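Local coordinates for protein RPA0582 (Rhodopseudomonas palustris, PDB 3HHL) that is of unknown function but belongs to the DUF1330 family, whose members share the dimeric alpha-beta barrel fold, at residues A99-V102 and E103-D107. Residues are numbered along the deposited sequence; the frame is centred on the assembly and turned at random.
Sequences AAFV and EMIRD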
loop_
_atom_site.group_PDB
_atom_site.type_symbol
_atom_site.label_atom_id
_atom_site.label_comp_id
_atom_site.label_asym_id
_atom_site.label_seq_id
_atom_site.Cartn_x
_atom_site.Cartn_y
_atom_site.Cartn_z
ATOM N N ALA C 99 -4.460 6.657 20.415
ATOM C CA ALA C 99 -4.761 7.906 21.083
ATOM C C ALA C 99 -3.890 9.028 20.510
ATOM O O ALA C 99 -4.356 10.167 20.403
ATOM C CB ALA C 99 -4.608 7.769 22.619
ATOM N N ALA C 100 -2.654 8.725 20.124
ATOM C CA ALA C 100 -1.789 9.785 19.625
ATOM C C ALA C 100 -2.396 10.312 18.338
ATOM O O ALA C 100 -2.415 11.515 18.101
ATOM C CB ALA C 100 -0.371 9.294 19.395
ATOM N N PHE C 101 -2.898 9.403 17.523
ATOM C CA PHE C 101 -3.431 9.756 16.246
ATOM C C PHE C 101 -4.726 10.538 16.393
ATOM O O PHE C 101 -4.973 11.456 15.621
ATOM C CB PHE C 101 -3.699 8.491 15.426
ATOM C CG PHE C 101 -4.149 8.760 14.023
ATOM C CD1 PHE C 101 -3.241 8.860 12.995
ATOM C CD2 PHE C 101 -5.479 8.942 13.734
ATOM C CE1 PHE C 101 -3.669 9.130 11.688
ATOM C CE2 PHE C 101 -5.896 9.212 12.440
ATOM C CZ PHE C 101 -5.003 9.295 11.435
ATOM N N VAL C 102 -5.559 10.171 17.358
ATOM C CA VAL C 102 -6.796 10.909 17.594
ATOM C C VAL C 102 -6.473 12.340 18.083
ATOM O O VAL C 102 -7.087 13.342 17.645
ATOM C CB VAL C 102 -7.725 10.137 18.559
ATOM C CG1 VAL C 102 -8.867 10.994 19.052
ATOM C CG2 VAL C 102 -8.245 8.900 17.886
ATOM N N GLU C 103 -5.467 12.456 18.932
ATOM C CA GLU C 103 -5.135 13.747 19.473
ATOM C C GLU C 103 -4.698 14.671 18.337
ATOM O O GLU C 103 -5.047 15.848 18.315
ATOM C CB GLU C 103 -4.066 13.627 20.568
ATOM C CG GLU C 103 -4.598 13.097 21.895
ATOM C CD GLU C 103 -5.745 13.917 22.436
ATOM O OE1 GLU C 103 -5.691 15.166 22.312
ATOM O OE2 GLU C 103 -6.689 13.317 22.997
HETATM N N MSE C 104 -3.949 14.128 17.388
HETATM C CA MSE C 104 -3.501 14.903 16.236
HETATM C C MSE C 104 -4.689 15.386 15.413
HETATM O O MSE C 104 -4.759 16.536 14.957
HETATM C CB MSE C 104 -2.604 14.053 15.331
HETATM C CG MSE C 104 -2.372 14.643 13.935
HETATM SE SE MSE C 104 -1.070 13.679 12.877
HETATM C CE MSE C 104 -2.311 12.353 12.158
ATOM N N ILE C 105 -5.616 14.474 15.205
ATOM C CA ILE C 105 -6.784 14.775 14.412
ATOM C C ILE C 105 -7.643 15.833 15.098
ATOM O O ILE C 105 -8.360 16.579 14.433
ATOM C CB ILE C 105 -7.560 13.464 14.129
ATOM C CG1 ILE C 105 -7.053 12.918 12.814
ATOM C CG2 ILE C 105 -9.099 13.640 14.106
ATOM C CD1 ILE C 105 -8.019 11.862 12.246
ATOM N N ARG C 106 -7.573 15.902 16.420
ATOM C CA ARG C 106 -8.371 16.883 17.141
ATOM C C ARG C 106 -7.697 18.204 17.329
ATOM O O ARG C 106 -8.353 19.173 17.668
ATOM C CB ARG C 106 -8.764 16.339 18.498
ATOM C CG ARG C 106 -9.701 15.154 18.407
ATOM C CD ARG C 106 -9.963 14.677 19.795
ATOM N NE ARG C 106 -10.931 13.591 19.888
ATOM C CZ ARG C 106 -11.256 13.032 21.044
ATOM N NH1 ARG C 106 -10.690 13.464 22.174
ATOM N NH2 ARG C 106 -12.118 12.027 21.077
ATOM N N ASP C 107 -6.401 18.254 17.096
ATOM C CA ASP C 107 -5.641 19.453 17.357
ATOM C C ASP C 107 -6.070 20.610 16.421
ATOM O O ASP C 107 -6.165 20.427 15.214
ATOM C CB ASP C 107 -4.154 19.184 17.201
ATOM C CG ASP C 107 -3.328 20.363 17.570
ATOM O OD1 ASP C 107 -2.633 20.329 18.593
ATOM O OD2 ASP C 107 -3.375 21.347 16.830
#
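The guanidinium of Arg106 carries CG1 of Val102 over one face, 3.3 Å above the plane and displaced from the centre of the group, while the ring of Phe101 is met obliquely by two methyl groups. The side chains of Val102 and Arg106, one helical turn apart, run alongside each other in the same direction. With CG1 anti to the backbone N (chi1 168°), the valine methyl comes beside the extended arginine chain, 3.4 Å from its NE. The long arginine suits this outer position, since its aliphatic part lies against valine while its charged end comes close to a bound sulfate, probably from the crystallisation liquor.

Round the helix, the phenylalanine ring spans two later residues. CE1 of Phe101 touches the terminal methyl CE of Met104, a selenomethionine, at 3.5 Å. Its unbranched, flexible chain runs extended and then bends at its last torsion (chi3 86°), curling the methyl onto the ring. From one residue further on, the delta methyl CD1 of Ile105 reaches CE2 of Phe101 at 3.4 Å. The buried ring also meets Tyr95 edge-to-face and the ring of Phe16.

Beneath these groups the backbone repeats the i to i+4 bond: Glu103 N to Ala99 O (2.9 Å), Met104 N to Ala100 O, Ile105 N to Phe101 O and Arg106 N to Val102 O, the last the most bent at 136°. Ala99 and Glu103 lie on the exposed side, where a small methyl and a charged carboxylate are both tolerated; Ala100 is partly exposed. Asp107 sits at the N-cap of helix 108-113, OD2 making weak hydrogen bonds to Val109 N and Tyr110 N, while OD1 forms a salt bridge with Arg64. The whole is an amphipathic alpha-helix of the dimeric alpha-beta barrel fold, Val102 and Ile105 packing on Phe13 of helix 10-18, Met104 and Ile105 on Tyr110.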